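Local coordinates for protein copper-transporting ATPase PAA1, chloroplastic (Arabidopsis thaliana, PDB 5LBD) that uses ATP hydrolysis to move monovalent copper across the plastid envelope, this chain being its nucleotide-binding domain, at residues P5-V10 / K46-A51. The protein carries 2 engineered substitutions. Residues are numbered along the deposited sequence; the frame is centred on the assembly and turned at random.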
loop_
_atom_site.group_PDB
_atom_site.type_symbol
_atom_site.label_atom_id
_atom_site.label_comp_id
_atom_site.label_asym_id
_atom_site.label_seq_id
_atom_site.Cartn_x
_atom_site.Cartn_y
_atom_site.Cartn_z
ATOM N N PRO A 5 13.202 -6.953 -5.063
ATOM C CA PRO A 5 12.446 -5.699 -5.170
ATOM C C PRO A 5 12.788 -4.742 -4.040
ATOM O O PRO A 5 12.932 -5.138 -2.877
ATOM C CB PRO A 5 10.981 -6.149 -5.109
ATOM C CG PRO A 5 11.013 -7.511 -4.535
ATOM C CD PRO A 5 12.312 -8.115 -4.924
ATOM N N VAL A 6 12.922 -3.468 -4.405
ATOM C CA VAL A 6 13.155 -2.393 -3.450
ATOM C C VAL A 6 12.242 -1.229 -3.804
ATOM O O VAL A 6 12.092 -0.879 -4.981
ATOM C CB VAL A 6 14.627 -1.942 -3.446
ATOM C CG1 VAL A 6 14.879 -1.007 -2.284
ATOM C CG2 VAL A 6 15.553 -3.136 -3.380
ATOM N N VAL A 7 11.647 -0.615 -2.777
ATOM C CA VAL A 7 10.867 0.590 -2.990
ATOM C C VAL A 7 11.788 1.663 -3.528
ATOM O O VAL A 7 12.866 1.912 -2.969
ATOM C CB VAL A 7 10.198 1.029 -1.686
ATOM C CG1 VAL A 7 9.608 2.413 -1.825
ATOM C CG2 VAL A 7 9.126 0.021 -1.280
ATOM N N THR A 8 11.391 2.302 -4.630
ATOM C CA THR A 8 12.197 3.404 -5.139
ATOM C C THR A 8 11.490 4.742 -5.057
ATOM O O THR A 8 12.125 5.761 -4.755
ATOM C CB THR A 8 12.632 3.134 -6.582
ATOM O OG1 THR A 8 11.489 2.965 -7.418
ATOM C CG2 THR A 8 13.477 1.888 -6.637
ATOM N N GLU A 9 10.188 4.765 -5.286
ATOM C CA GLU A 9 9.466 6.019 -5.356
ATOM C C GLU A 9 8.066 5.826 -4.808
ATOM O O GLU A 9 7.389 4.842 -5.128
ATOM C CB GLU A 9 9.395 6.540 -6.782
ATOM C CG GLU A 9 8.837 7.945 -6.880
ATOM C CD GLU A 9 8.851 8.483 -8.307
ATOM O OE1 GLU A 9 9.123 7.685 -9.228
ATOM O OE2 GLU A 9 8.616 9.699 -8.508
ATOM N N VAL A 10 7.631 6.783 -4.002
ATOM C CA VAL A 10 6.256 6.869 -3.549
ATOM C C VAL A 10 5.684 8.152 -4.118
ATOM O O VAL A 10 6.243 9.231 -3.886
ATOM C CB VAL A 10 6.145 6.856 -2.019
ATOM C CG1 VAL A 10 4.724 6.880 -1.580
ATOM C CG2 VAL A 10 6.837 5.608 -1.450
ATOM N N LYS A 46 7.288 -7.555 1.365
ATOM C CA LYS A 46 8.425 -7.452 2.264
ATOM C C LYS A 46 9.234 -6.197 1.990
ATOM O O LYS A 46 9.807 -5.612 2.916
ATOM C CB LYS A 46 9.311 -8.670 2.128
ATOM C CG LYS A 46 8.631 -9.943 2.662
ATOM C CD LYS A 46 9.564 -11.134 2.646
ATOM C CE LYS A 46 10.578 -11.037 3.772
ATOM N NZ LYS A 46 11.156 -12.375 4.132
ATOM N N ALA A 47 9.324 -5.792 0.729
ATOM C CA ALA A 47 10.038 -4.560 0.402
ATOM C C ALA A 47 9.345 -3.341 0.997
ATOM O O ALA A 47 10.032 -2.412 1.456
ATOM C CB ALA A 47 10.173 -4.414 -1.115
ATOM N N ILE A 48 8.003 -3.302 0.967
ATOM C CA ILE A 48 7.254 -2.219 1.604
ATOM C C ILE A 48 7.529 -2.206 3.106
ATOM O O ILE A 48 7.830 -1.161 3.700
ATOM C CB ILE A 48 5.754 -2.369 1.304
ATOM C CG1 ILE A 48 5.506 -2.118 -0.183
ATOM C CG2 ILE A 48 4.957 -1.393 2.112
ATOM C CD1 ILE A 48 4.112 -2.432 -0.595
ATOM N N VAL A 49 7.430 -3.379 3.743
ATOM C CA VAL A 49 7.682 -3.475 5.168
ATOM C C VAL A 49 9.080 -2.952 5.517
ATOM O O VAL A 49 9.260 -2.245 6.508
ATOM C CB VAL A 49 7.448 -4.923 5.630
ATOM C CG1 VAL A 49 7.906 -5.110 7.045
ATOM C CG2 VAL A 49 6.005 -5.267 5.478
ATOM N N LYS A 50 10.098 -3.353 4.749
ATOM C CA LYS A 50 11.464 -2.930 5.020
ATOM C C LYS A 50 11.585 -1.418 4.908
ATOM O O LYS A 50 12.180 -0.767 5.775
ATOM C CB LYS A 50 12.405 -3.613 4.031
ATOM C CG LYS A 50 13.882 -3.281 4.243
ATOM C CD LYS A 50 14.810 -3.998 3.274
ATOM C CE LYS A 50 16.262 -3.773 3.669
ATOM N NZ LYS A 50 17.200 -4.332 2.665
ATOM N N ALA A 51 11.009 -0.855 3.854
ATOM C CA ALA A 51 11.137 0.585 3.619
ATOM C C ALA A 51 10.443 1.384 4.716
ATOM O O ALA A 51 10.885 2.487 5.057
ATOM C CB ALA A 51 10.536 0.938 2.249
HETATM O O HOH W 1 12.328 -1.723 0.022
#
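V7 meets the helix chiefly through CG2, with its CB also against CB of A51. Its CG1 is anti to the backbone N (chi1 169°), which leaves CG2 beside that N and facing the helix backbone. CG2 lies 3.9 Å from CB of A51. It is 3.8 Å from the carbonyl O of A47 and also touches I48. A branched valine suits this place because it offers a compact apolar knob close to its own main chain, while the alanines, one turn apart, let the strand approach the helix surface. The CB of A47 comes closest to backbone, the carbonyl O of P5 at 3.4 Å, and also touches the apolar P5 ring at CB. Beside these contacts a water ties the two main chains, accepting from V7 N at 3.1 Å and donating to A47 O at 2.8 Å. That carbonyl also receives the helical bond from A51 N, so it serves the helix and the bridge at once. Further along, T8 and E9 both pair with R129 in a classic beta bulge, and E9 adds a salt bridge to the R129 side chain. In this P-type ATPase N-domain, helix 43-52 packs beside edge strand 7-11 of the antiparallel sheet, the axes of 7-10 and 46-51 running at 74°; F130 of adjacent strand 123-130 packs against V7, A47 and I48, whose CB points away from strand 7-11 and whose apolar branches suit F130 and A33 of helix 26-37.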